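Local atomic coordinates of putative Outer membrane protein (Helicobacter pylori, PDB entry 6GW5), a protein that acts as the SabA adhesin, whose extracellular domain, the part described here, is a lectin that probably binds sialylated Lewis-type glycans of the host. Residues P60-V65 against C150-C155; A170-Q175 against I226-V231; D277-F282 against Q319-I324. All coordinates share one frame; numbering follows the deposited sequence.

Contact 1. Residues P60-V65 against C150-C155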
ATOM      1  N   PRO A  60       3.289 -10.306  -0.125  1.00 37.79           N
ATOM      2  CA  PRO A  60       3.546  -8.988   0.393  1.00 35.50           C
ATOM      3  C   PRO A  60       2.966  -8.769   1.762  1.00 35.98           C
ATOM      4  O   PRO A  60       3.626  -8.171   2.629  1.00 34.57           O
ATOM      5  CB  PRO A  60       2.847  -8.055  -0.599  1.00 37.21           C
ATOM      6  CG  PRO A  60       2.628  -8.838  -1.817  1.00 36.18           C
ATOM      7  CD  PRO A  60       2.570 -10.275  -1.411  1.00 38.54           C
ATOM      8  N   ILE A  61       1.735  -9.199   1.986  1.00 35.73           N
ATOM      9  CA  ILE A  61       1.173  -8.981   3.321  1.00 38.96           C
ATOM     10  C   ILE A  61       1.862  -9.868   4.398  1.00 39.61           C
ATOM     11  O   ILE A  61       2.141  -9.405   5.521  1.00 37.97           O
ATOM     12  CB  ILE A  61      -0.347  -9.103   3.330  1.00 40.69           C
ATOM     13  CG1 ILE A  61      -0.991  -8.094   2.351  1.00 38.57           C
ATOM     14  CG2 ILE A  61      -0.907  -8.852   4.741  1.00 40.01           C
ATOM     15  CD1 ILE A  61      -0.693  -6.619   2.611  1.00 38.50           C
ATOM     16  N   PHE A  62       2.215 -11.099   4.047  1.00 40.15           N
ATOM     17  CA  PHE A  62       2.957 -11.928   4.978  1.00 40.89           C
ATOM     18  C   PHE A  62       4.216 -11.192   5.371  1.00 37.53           C
ATOM     19  O   PHE A  62       4.511 -11.096   6.546  1.00 36.30           O
ATOM     20  CB  PHE A  62       3.303 -13.303   4.403  1.00 43.30           C
ATOM     21  CG  PHE A  62       3.910 -14.227   5.404  1.00 46.73           C
ATOM     22  CD1 PHE A  62       3.117 -14.998   6.220  1.00 51.94           C
ATOM     23  CD2 PHE A  62       5.291 -14.288   5.571  1.00 48.24           C
ATOM     24  CE1 PHE A  62       3.692 -15.833   7.178  1.00 57.16           C
ATOM     25  CE2 PHE A  62       5.870 -15.129   6.504  1.00 48.47           C
ATOM     26  CZ  PHE A  62       5.071 -15.910   7.313  1.00 51.38           C
ATOM     27  N   ASN A  63       4.946 -10.658   4.385  1.00 39.46           N
ATOM     28  CA  ASN A  63       6.273 -10.064   4.624  1.00 37.14           C
ATOM     29  C   ASN A  63       6.146  -8.777   5.467  1.00 35.59           C
ATOM     30  O   ASN A  63       6.921  -8.521   6.380  1.00 35.64           O
ATOM     31  CB  ASN A  63       7.004  -9.842   3.291  1.00 41.32           C
ATOM     32  CG  ASN A  63       7.376 -11.146   2.584  1.00 43.33           C
ATOM     33  OD1 ASN A  63       7.464 -12.188   3.213  1.00 50.81           O
ATOM     34  ND2 ASN A  63       7.548 -11.088   1.257  1.00 44.80           N
ATOM     35  N   ALA A  64       5.120  -8.009   5.182  1.00 34.84           N
ATOM     36  CA  ALA A  64       4.788  -6.855   5.985  1.00 39.31           C
ATOM     37  C   ALA A  64       4.483  -7.229   7.420  1.00 42.35           C
ATOM     38  O   ALA A  64       4.954  -6.570   8.322  1.00 49.67           O
ATOM     39  CB  ALA A  64       3.634  -6.087   5.352  1.00 39.68           C
ATOM     40  N   VAL A  65       3.772  -8.324   7.646  1.00 44.23           N
ATOM     41  CA  VAL A  65       3.564  -8.816   9.015  1.00 42.92           C
ATOM     42  C   VAL A  65       4.881  -9.191   9.714  1.00 42.03           C
ATOM     43  O   VAL A  65       5.111  -8.784  10.837  1.00 42.80           O
ATOM     44  CB  VAL A  65       2.597 -10.034   9.045  1.00 48.16           C
ATOM     45  CG1 VAL A  65       2.655 -10.793  10.382  1.00 47.91           C
ATOM     46  CG2 VAL A  65       1.181  -9.584   8.761  1.00 46.38           C
ATOM     47  N   CYS A 150       1.771 -18.924  10.043  1.00 58.30           N
ATOM     48  CA  CYS A 150       1.208 -19.633   8.901  1.00 68.58           C
ATOM     49  C   CYS A 150       0.906 -18.658   7.800  1.00 64.64           C
ATOM     50  O   CYS A 150       0.705 -17.458   8.045  1.00 63.25           O
ATOM     51  CB  CYS A 150      -0.088 -20.328   9.302  1.00 69.96           C
ATOM     52  SG  CYS A 150       0.208 -21.520  10.629  1.00 79.75           S
ATOM     53  N   ALA A 151       0.849 -19.178   6.587  1.00 58.51           N
ATOM     54  CA  ALA A 151       0.324 -18.408   5.475  1.00 56.23           C
ATOM     55  C   ALA A 151      -1.057 -17.889   5.830  1.00 47.09           C
ATOM     56  O   ALA A 151      -1.706 -18.434   6.688  1.00 50.30           O
ATOM     57  CB  ALA A 151       0.292 -19.262   4.223  1.00 56.95           C
ATOM     58  N   LEU A 152      -1.480 -16.805   5.200  1.00 45.64           N
ATOM     59  CA  LEU A 152      -2.762 -16.192   5.510  1.00 49.14           C
ATOM     60  C   LEU A 152      -3.933 -17.132   5.282  1.00 49.86           C
ATOM     61  O   LEU A 152      -5.009 -16.899   5.819  1.00 49.67           O
ATOM     62  CB  LEU A 152      -2.987 -14.933   4.673  1.00 53.14           C
ATOM     63  CG  LEU A 152      -2.439 -13.607   5.175  1.00 54.19           C
ATOM     64  CD1 LEU A 152      -0.938 -13.623   5.097  1.00 59.32           C
ATOM     65  CD2 LEU A 152      -2.978 -12.478   4.316  1.00 54.70           C
ATOM     66  N   SER A 153      -3.718 -18.177   4.485  1.00 51.69           N
ATOM     67  CA  SER A 153      -4.715 -19.228   4.254  1.00 57.52           C
ATOM     68  C   SER A 153      -5.062 -20.114   5.458  1.00 60.90           C
ATOM     69  O   SER A 153      -6.099 -20.747   5.433  1.00 61.54           O
ATOM     70  CB  SER A 153      -4.334 -20.089   3.014  1.00 55.86           C
ATOM     71  OG  SER A 153      -3.009 -20.566   3.040  1.00 51.84           O
ATOM     72  N   GLY A 154      -4.190 -20.160   6.477  1.00 61.94           N
ATOM     73  CA  GLY A 154      -4.420 -20.860   7.750  1.00 57.27           C
ATOM     74  C   GLY A 154      -3.335 -21.891   8.006  1.00 59.15           C
ATOM     75  O   GLY A 154      -2.369 -21.978   7.240  1.00 57.94           O
ATOM     76  N   CYS A 155      -3.487 -22.693   9.063  1.00 70.24           N
ATOM     77  CA  CYS A 155      -2.401 -23.594   9.503  1.00 74.31           C
ATOM     78  C   CYS A 155      -2.558 -25.076   9.120  1.00 77.30           C
ATOM     79  O   CYS A 155      -2.465 -25.980   9.955  1.00 85.57           O
ATOM     80  CB  CYS A 155      -2.173 -23.434  11.015  1.00 79.61           C
ATOM     81  SG  CYS A 155      -1.612 -21.771  11.529  1.00 86.75           S
TER
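Phe62 and Leu152 carry the meeting between the first turns of helix 60-79 and the disulfide-closed loop 150-155, with Ile61 extending the apolar patch. Leu152 turns its two methyls to two neighbouring residues of the helix. Leu152 CD2 touches Ile61 CG2 at 4.2 Å, the two side chains crossing at about a right angle, while Leu152 CD1 lies 4.3 Å from Phe62 CB, close to the plane of the Phe62 ring and at its edge. Ile61 has CG2 anti to its backbone N, which turns this methyl to the loop; its longer branch leads off elsewhere.

A second kind of contact joins ring edge to carbonyl. With CG anti to the backbone N (chi1 -173°), Phe62 reaches out from the helix until its edge atom CE1 lies 3.5 Å from O of Cys150. The oxygen sits in the ring plane, where it would face the weakly positive rim.

Two bonds within the loop help fix its shape. SG of Cys150 and SG of Cys155 are joined at 2.0 Å, and inside this small ring of residues Ala151 to Gly154 form a type I turn closed by Gly154 N bonding to Ala151 O at 3.0 Å. Gly154 has a positive phi of 122°, a conformation suited to glycine.

Around the contact, Leu152 also packs on Ser234 of helix 215-240, and its O accepts a hydrogen bond from Gln235 NE2. Pro60 faces helices 35-54 and 317-346, and Ile61 and Ala64 face helix 215-240; the loop meets the helix at Ile61 and Phe62.

Contact 2. Residues A170-Q175 against I226-V231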
ATOM      1  N   ALA A 170      -0.954 -13.479  16.049  1.00 44.88           N
ATOM      2  CA  ALA A 170       0.244 -12.646  16.234  1.00 41.79           C
ATOM      3  C   ALA A 170      -0.063 -11.151  16.226  1.00 40.04           C
ATOM      4  O   ALA A 170       0.374 -10.413  17.106  1.00 48.58           O
ATOM      5  CB  ALA A 170       1.276 -12.960  15.194  1.00 39.83           C
ATOM      6  N   LEU A 171      -0.845 -10.702  15.271  1.00 43.06           N
ATOM      7  CA  LEU A 171      -1.240  -9.302  15.265  1.00 47.09           C
ATOM      8  C   LEU A 171      -2.071  -8.905  16.492  1.00 51.47           C
ATOM      9  O   LEU A 171      -1.942  -7.799  16.983  1.00 49.73           O
ATOM     10  CB  LEU A 171      -1.985  -8.965  13.987  1.00 49.08           C
ATOM     11  CG  LEU A 171      -1.107  -8.842  12.732  1.00 52.86           C
ATOM     12  CD1 LEU A 171      -1.996  -8.758  11.503  1.00 52.38           C
ATOM     13  CD2 LEU A 171      -0.177  -7.635  12.771  1.00 56.03           C
ATOM     14  N   ASN A 172      -2.929  -9.807  16.980  1.00 60.23           N
ATOM     15  CA  ASN A 172      -3.771  -9.520  18.138  1.00 59.55           C
ATOM     16  C   ASN A 172      -2.880  -9.445  19.383  1.00 55.52           C
ATOM     17  O   ASN A 172      -3.067  -8.560  20.233  1.00 51.32           O
ATOM     18  CB  ASN A 172      -4.878 -10.576  18.284  1.00 67.65           C
ATOM     19  CG  ASN A 172      -6.127 -10.019  18.946  1.00 73.41           C
ATOM     20  OD1 ASN A 172      -6.310 -10.179  20.155  1.00 80.43           O
ATOM     21  ND2 ASN A 172      -6.992  -9.363  18.163  1.00 72.72           N
ATOM     22  N   LEU A 173      -1.896 -10.352  19.451  1.00 45.74           N
ATOM     23  CA  LEU A 173      -0.931 -10.332  20.528  1.00 47.98           C
ATOM     24  C   LEU A 173      -0.243  -8.993  20.520  1.00 48.32           C
ATOM     25  O   LEU A 173      -0.283  -8.277  21.502  1.00 54.58           O
ATOM     26  CB  LEU A 173       0.081 -11.484  20.408  1.00 46.66           C
ATOM     27  CG  LEU A 173      -0.488 -12.904  20.629  1.00 47.26           C
ATOM     28  CD1 LEU A 173       0.549 -13.971  20.329  1.00 47.77           C
ATOM     29  CD2 LEU A 173      -0.982 -13.098  22.058  1.00 43.25           C
ATOM     30  N   ALA A 174       0.346  -8.654  19.391  1.00 48.78           N
ATOM     31  CA  ALA A 174       1.036  -7.394  19.241  1.00 45.56           C
ATOM     32  C   ALA A 174       0.167  -6.235  19.620  1.00 46.41           C
ATOM     33  O   ALA A 174       0.625  -5.296  20.259  1.00 43.99           O
ATOM     34  CB  ALA A 174       1.522  -7.226  17.794  1.00 46.54           C
ATOM     35  N   GLN A 175      -1.087  -6.263  19.181  1.00 52.34           N
ATOM     36  CA  GLN A 175      -2.045  -5.175  19.486  1.00 58.18           C
ATOM     37  C   GLN A 175      -2.214  -5.009  20.999  1.00 54.90           C
ATOM     38  O   GLN A 175      -2.271  -3.890  21.499  1.00 49.38           O
ATOM     39  CB  GLN A 175      -3.397  -5.451  18.830  1.00 64.71           C
ATOM     40  CG  GLN A 175      -4.520  -4.473  19.189  1.00 72.94           C
ATOM     41  CD  GLN A 175      -4.508  -3.310  18.229  1.00 79.31           C
ATOM     42  OE1 GLN A 175      -5.265  -3.313  17.267  1.00 77.68           O
ATOM     43  NE2 GLN A 175      -3.597  -2.348  18.425  1.00 88.29           N
ATOM     44  N   ILE A 226      -3.550  -1.381  10.573  1.00 41.91           N
ATOM     45  CA  ILE A 226      -3.446  -1.403   9.100  1.00 43.56           C
ATOM     46  C   ILE A 226      -3.321  -2.823   8.557  1.00 40.64           C
ATOM     47  O   ILE A 226      -4.008  -3.199   7.621  1.00 39.39           O
ATOM     48  CB  ILE A 226      -2.286  -0.532   8.601  1.00 43.32           C
ATOM     49  CG1 ILE A 226      -2.689   0.946   8.738  1.00 40.13           C
ATOM     50  CG2 ILE A 226      -1.939  -0.866   7.145  1.00 43.93           C
ATOM     51  CD1 ILE A 226      -1.535   1.910   8.757  1.00 37.99           C
ATOM     52  N   LEU A 227      -2.427  -3.602   9.140  1.00 43.44           N
ATOM     53  CA  LEU A 227      -2.234  -4.950   8.661  1.00 45.85           C
ATOM     54  C   LEU A 227      -3.416  -5.850   8.961  1.00 48.49           C
ATOM     55  O   LEU A 227      -3.663  -6.787   8.218  1.00 48.90           O
ATOM     56  CB  LEU A 227      -0.987  -5.539   9.261  1.00 46.81           C
ATOM     57  CG  LEU A 227       0.315  -5.092   8.602  1.00 47.55           C
ATOM     58  CD1 LEU A 227       1.430  -5.870   9.262  1.00 51.19           C
ATOM     59  CD2 LEU A 227       0.316  -5.320   7.103  1.00 47.18           C
ATOM     60  N   GLN A 228      -4.143  -5.564  10.039  1.00 49.37           N
ATOM     61  CA  GLN A 228      -5.340  -6.316  10.329  1.00 47.17           C
ATOM     62  C   GLN A 228      -6.374  -6.072   9.238  1.00 44.37           C
ATOM     63  O   GLN A 228      -7.064  -6.995   8.851  1.00 45.42           O
ATOM     64  CB  GLN A 228      -5.903  -5.964  11.699  1.00 50.53           C
ATOM     65  CG  GLN A 228      -5.122  -6.624  12.823  1.00 54.69           C
ATOM     66  CD  GLN A 228      -5.510  -6.158  14.234  1.00 54.08           C
ATOM     67  OE1 GLN A 228      -5.803  -4.985  14.478  1.00 50.57           O
ATOM     68  NE2 GLN A 228      -5.493  -7.089  15.171  1.00 54.90           N
ATOM     69  N   GLN A 229      -6.487  -4.845   8.737  1.00 44.47           N
ATOM     70  CA  GLN A 229      -7.388  -4.601   7.619  1.00 45.46           C
ATOM     71  C   GLN A 229      -6.917  -5.320   6.383  1.00 42.34           C
ATOM     72  O   GLN A 229      -7.727  -5.868   5.652  1.00 42.06           O
ATOM     73  CB  GLN A 229      -7.521  -3.118   7.300  1.00 52.30           C
ATOM     74  CG  GLN A 229      -8.559  -2.396   8.150  1.00 58.67           C
ATOM     75  CD  GLN A 229      -8.168  -0.978   8.497  1.00 68.79           C
ATOM     76  OE1 GLN A 229      -7.394  -0.331   7.812  1.00 71.31           O
ATOM     77  NE2 GLN A 229      -8.670  -0.507   9.615  1.00 82.20           N
ATOM     78  N   ALA A 230      -5.612  -5.297   6.153  1.00 44.57           N
ATOM     79  CA  ALA A 230      -5.026  -5.918   4.957  1.00 48.29           C
ATOM     80  C   ALA A 230      -5.169  -7.427   4.961  1.00 46.83           C
ATOM     81  O   ALA A 230      -5.392  -8.045   3.921  1.00 42.47           O
ATOM     82  CB  ALA A 230      -3.552  -5.566   4.853  1.00 48.86           C
ATOM     83  N   VAL A 231      -5.071  -8.014   6.142  1.00 46.83           N
ATOM     84  CA  VAL A 231      -5.262  -9.445   6.276  1.00 50.39           C
ATOM     85  C   VAL A 231      -6.698  -9.854   5.910  1.00 52.48           C
ATOM     86  O   VAL A 231      -6.900 -10.827   5.195  1.00 52.58           O
ATOM     87  CB  VAL A 231      -4.884  -9.894   7.691  1.00 50.99           C
ATOM     88  CG1 VAL A 231      -5.447 -11.278   8.008  1.00 55.88           C
ATOM     89  CG2 VAL A 231      -3.375  -9.914   7.811  1.00 47.98           C
TER
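Segments 170-175 of helix 167-183 and 226-231 of helix 215-240 run nearly antiparallel at 160°, their axes 10.6 Å apart, the CA atoms of Leu171 and Gln228 being the nearest pair. Leu171 has CG anti to its carbonyl carbon (chi1 -75°) and points its branched end at the facing helix. Its CD1 is the centre of the apolar contact: it lies 4.1 Å from CB of Leu227 and touches CG2 of Val231, one turn further on, at 4.1 Å. The third neighbour of this methyl is the aliphatic part of Gln228, whose CG comes to 4.0 Å. Leu171 and Gln228 lie alongside each other, pointing opposite ways, and the CB of Leu171 also rests against that same CG.

Beyond CG the Gln228 chain is extended, which carries its amide across to helix 167-183. There it approaches Gln175, whose chain is bent at chi2 (89°); the two side chains meet at about a right angle. Asn172 comes near the Gln228 amide from another direction.

The interface is thus graded from apolar to polar. Its leucine and valine side is buried and continues through Leu227 onto helix 60-79, whereas the amide side is partly exposed, with Asn172 at its outer margin. Gln228 serves both: its CG methylene packs on Leu171, and its amide ends among polar groups. No charged pair joins the two segments, so the packing of Leu171 probably contributes most.

Contact 3. Residues D277-F282 against Q319-I324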
ATOM      1  N   ASP A 277       1.633   1.620   3.130  1.00 34.21           N
ATOM      2  CA  ASP A 277       1.361   2.351   4.333  1.00 39.15           C
ATOM      3  C   ASP A 277       2.343   1.905   5.457  1.00 38.73           C
ATOM      4  O   ASP A 277       2.842   2.731   6.210  1.00 34.38           O
ATOM      5  CB  ASP A 277      -0.115   2.184   4.782  1.00 45.47           C
ATOM      6  CG  ASP A 277      -1.133   2.901   3.851  1.00 47.94           C
ATOM      7  OD1 ASP A 277      -0.807   3.967   3.272  1.00 45.24           O
ATOM      8  OD2 ASP A 277      -2.264   2.376   3.709  1.00 44.42           O
ATOM      9  N   ILE A 278       2.633   0.606   5.532  1.00 35.86           N
ATOM     10  CA  ILE A 278       3.554   0.101   6.533  1.00 34.40           C
ATOM     11  C   ILE A 278       4.947   0.627   6.270  1.00 36.86           C
ATOM     12  O   ILE A 278       5.620   1.111   7.203  1.00 39.47           O
ATOM     13  CB  ILE A 278       3.622  -1.450   6.586  1.00 32.08           C
ATOM     14  CG1 ILE A 278       2.249  -2.063   6.859  1.00 34.03           C
ATOM     15  CG2 ILE A 278       4.584  -1.913   7.679  1.00 34.58           C
ATOM     16  CD1 ILE A 278       1.480  -1.522   8.063  1.00 33.32           C
ATOM     17  N   PHE A 279       5.412   0.458   5.041  1.00 34.03           N
ATOM     18  CA  PHE A 279       6.699   1.009   4.637  1.00 32.54           C
ATOM     19  C   PHE A 279       6.790   2.477   5.044  1.00 32.10           C
ATOM     20  O   PHE A 279       7.776   2.906   5.583  1.00 33.17           O
ATOM     21  CB  PHE A 279       6.876   0.898   3.123  1.00 31.49           C
ATOM     22  CG  PHE A 279       8.196   1.400   2.655  1.00 32.03           C
ATOM     23  CD1 PHE A 279       9.315   0.597   2.758  1.00 31.67           C
ATOM     24  CD2 PHE A 279       8.346   2.714   2.162  1.00 30.17           C
ATOM     25  CE1 PHE A 279      10.565   1.069   2.380  1.00 31.63           C
ATOM     26  CE2 PHE A 279       9.583   3.198   1.778  1.00 27.87           C
ATOM     27  CZ  PHE A 279      10.691   2.371   1.869  1.00 31.62           C
ATOM     28  N   ASN A 280       5.742   3.244   4.817  1.00 32.51           N
ATOM     29  CA  ASN A 280       5.798   4.640   5.197  1.00 34.38           C
ATOM     30  C   ASN A 280       5.911   4.875   6.711  1.00 33.43           C
ATOM     31  O   ASN A 280       6.546   5.805   7.155  1.00 34.68           O
ATOM     32  CB  ASN A 280       4.587   5.379   4.658  1.00 35.30           C
ATOM     33  CG  ASN A 280       4.584   5.488   3.143  1.00 37.65           C
ATOM     34  OD1 ASN A 280       5.604   5.374   2.497  1.00 37.19           O
ATOM     35  ND2 ASN A 280       3.420   5.755   2.587  1.00 38.98           N
ATOM     36  N   LEU A 281       5.296   4.034   7.499  1.00 33.09           N
ATOM     37  CA  LEU A 281       5.410   4.178   8.933  1.00 33.51           C
ATOM     38  C   LEU A 281       6.792   3.786   9.413  1.00 32.69           C
ATOM     39  O   LEU A 281       7.269   4.378  10.339  1.00 35.32           O
ATOM     40  CB  LEU A 281       4.318   3.374   9.610  1.00 32.74           C
ATOM     41  CG  LEU A 281       2.958   4.046   9.459  1.00 33.42           C
ATOM     42  CD1 LEU A 281       1.872   3.068   9.875  1.00 37.49           C
ATOM     43  CD2 LEU A 281       2.879   5.314  10.304  1.00 31.91           C
ATOM     44  N   PHE A 282       7.483   2.864   8.723  1.00 32.67           N
ATOM     45  CA  PHE A 282       8.899   2.615   9.039  1.00 28.94           C
ATOM     46  C   PHE A 282       9.779   3.756   8.629  1.00 31.38           C
ATOM     47  O   PHE A 282      10.691   4.155   9.358  1.00 33.92           O
ATOM     48  CB  PHE A 282       9.394   1.383   8.364  1.00 27.37           C
ATOM     49  CG  PHE A 282       9.056   0.114   9.108  1.00 29.39           C
ATOM     50  CD1 PHE A 282       9.686  -0.190  10.286  1.00 31.26           C
ATOM     51  CD2 PHE A 282       8.156  -0.791   8.610  1.00 29.73           C
ATOM     52  CE1 PHE A 282       9.423  -1.387  10.942  1.00 33.94           C
ATOM     53  CE2 PHE A 282       7.868  -1.968   9.268  1.00 31.91           C
ATOM     54  CZ  PHE A 282       8.478  -2.265  10.452  1.00 31.56           C
ATOM     55  N   GLN A 319      16.529  -5.910   6.183  1.00 35.42           N
ATOM     56  CA  GLN A 319      16.207  -6.797   5.060  1.00 42.06           C
ATOM     57  C   GLN A 319      14.701  -7.004   4.940  1.00 39.28           C
ATOM     58  O   GLN A 319      14.174  -7.021   3.870  1.00 41.51           O
ATOM     59  CB  GLN A 319      16.955  -8.119   5.228  1.00 47.19           C
ATOM     60  CG  GLN A 319      16.418  -9.292   4.476  1.00 52.97           C
ATOM     61  CD  GLN A 319      17.335 -10.479   4.662  1.00 59.27           C
ATOM     62  OE1 GLN A 319      18.520 -10.457   4.235  1.00 66.25           O
ATOM     63  NE2 GLN A 319      16.806 -11.536   5.283  1.00 50.59           N
ATOM     64  N   GLU A 320      13.996  -7.093   6.048  1.00 40.24           N
ATOM     65  CA  GLU A 320      12.551  -7.275   6.001  1.00 38.50           C
ATOM     66  C   GLU A 320      11.843  -6.015   5.460  1.00 37.55           C
ATOM     67  O   GLU A 320      10.831  -6.121   4.786  1.00 39.37           O
ATOM     68  CB  GLU A 320      12.012  -7.689   7.392  1.00 39.10           C
ATOM     69  CG  GLU A 320      12.494  -9.058   7.820  1.00 44.16           C
ATOM     70  CD  GLU A 320      12.223  -9.394   9.284  1.00 47.23           C
ATOM     71  OE1 GLU A 320      11.395  -8.747   9.898  1.00 53.82           O
ATOM     72  OE2 GLU A 320      12.806 -10.357   9.808  1.00 48.08           O
ATOM     73  N   ILE A 321      12.356  -4.830   5.757  1.00 36.00           N
ATOM     74  CA  ILE A 321      11.765  -3.630   5.208  1.00 34.39           C
ATOM     75  C   ILE A 321      12.053  -3.556   3.696  1.00 36.39           C
ATOM     76  O   ILE A 321      11.156  -3.224   2.891  1.00 36.04           O
ATOM     77  CB  ILE A 321      12.198  -2.384   5.944  1.00 31.33           C
ATOM     78  CG1 ILE A 321      11.603  -2.372   7.365  1.00 31.96           C
ATOM     79  CG2 ILE A 321      11.671  -1.165   5.242  1.00 31.71           C
ATOM     80  CD1 ILE A 321      12.344  -1.426   8.307  1.00 30.96           C
ATOM     81  N   GLN A 322      13.287  -3.881   3.316  1.00 33.50           N
ATOM     82  CA  GLN A 322      13.678  -3.887   1.942  1.00 32.34           C
ATOM     83  C   GLN A 322      12.703  -4.782   1.131  1.00 33.15           C
ATOM     84  O   GLN A 322      12.276  -4.455   0.011  1.00 29.34           O
ATOM     85  CB  GLN A 322      15.095  -4.423   1.866  1.00 35.51           C
ATOM     86  CG  GLN A 322      15.745  -4.436   0.483  1.00 34.70           C
ATOM     87  CD  GLN A 322      17.148  -4.971   0.515  1.00 32.12           C
ATOM     88  OE1 GLN A 322      17.404  -6.024   1.098  1.00 42.11           O
ATOM     89  NE2 GLN A 322      18.072  -4.242  -0.070  1.00 31.35           N
ATOM     90  N   THR A 323      12.368  -5.919   1.713  1.00 33.31           N
ATOM     91  CA  THR A 323      11.501  -6.877   1.051  1.00 33.01           C
ATOM     92  C   THR A 323      10.132  -6.259   0.817  1.00 34.95           C
ATOM     93  O   THR A 323       9.547  -6.511  -0.228  1.00 34.91           O
ATOM     94  CB  THR A 323      11.415  -8.164   1.872  1.00 31.31           C
ATOM     95  OG1 THR A 323      12.712  -8.735   1.911  1.00 36.05           O
ATOM     96  CG2 THR A 323      10.513  -9.142   1.270  1.00 31.81           C
ATOM     97  N   ILE A 324       9.644  -5.430   1.762  1.00 30.37           N
ATOM     98  CA  ILE A 324       8.391  -4.753   1.547  1.00 29.66           C
ATOM     99  C   ILE A 324       8.470  -3.781   0.394  1.00 26.27           C
ATOM    100  O   ILE A 324       7.637  -3.815  -0.503  1.00 26.29           O
ATOM    101  CB  ILE A 324       7.874  -3.965   2.755  1.00 32.19           C
ATOM    102  CG1 ILE A 324       7.524  -4.899   3.922  1.00 34.77           C
ATOM    103  CG2 ILE A 324       6.601  -3.134   2.404  1.00 30.15           C
ATOM    104  CD1 ILE A 324       7.590  -4.145   5.264  1.00 35.62           C
TER
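The carbonyl oxygen of Gln319 accepts two hydrogen bonds from one residue: Thr323 N, the ordinary helical donor, reaches it at 3.0 Å, and Thr323 OG1 does so at 3.0 Å as well. The two donors come from opposite faces of the carbonyl plane, and the hydroxyl is tilted 32° out of it. Thr323 thereby folds its hydroxyl back onto its own helix, 317-346, while the face that meets segment 277-282 of helix 255-283 is apolar.

On that face Ile321 fits against two phenylalanines, one turn apart on the other helix. Its CD1 methyl lies over one face of the Phe282 ring in a CH-pi contact, 3.9 Å from the ring centroid and displaced toward Phe282 CD1 at the rim. Ile321 CG1 follows over the same ring. The other branch, Ile321 CG2, turns to Phe279 and touches Phe279 CE1 at 3.8 Å, with the two side chains crossing at about a right angle. Phe279 can present its ring here because CG is anti to the backbone N (chi1 -178°), and its CB packs on Ile324 CG2 at 4.1 Å. A looser touch, Ile278 CG2 against Ile324 CD1, extends the apolar surface inward.

The two segments run at 139° to each other, with axes 10.1 Å apart. Helix 60-79 lies against both partners: Ile278 packs on Val68 and Phe282 on Ser71, while Glu320 OE1 is hydrogen-bonded to Thr70 OG1. Helix 215-240 adds Met223 beside Phe282 and Leu281, placing this contact within the helical bundle of the adhesin domain.

Overall arrangement
Contacts 1, 2 and 3 follow one another along the chain, each closing before the next opens, yet they gather in one region of the long helical domain. The centre of contact 2 lies about 11 Å from that of contact 1, and the centre of contact 3 lies about 15 Å from each. Helix 60-79, from contact 1, touches both other contacts: Ile61, Ala64 and Val65 meet helix 215-240, while Asn63 and Ala64 meet helix 317-346. Ile226 and Leu227 then pack on Ile278 of helix 255-283, the next helix in the chain. Helices both adjacent and distant in sequence are thus joined into one largely apolar bundle, edged by the disulfide loop and helix 167-183.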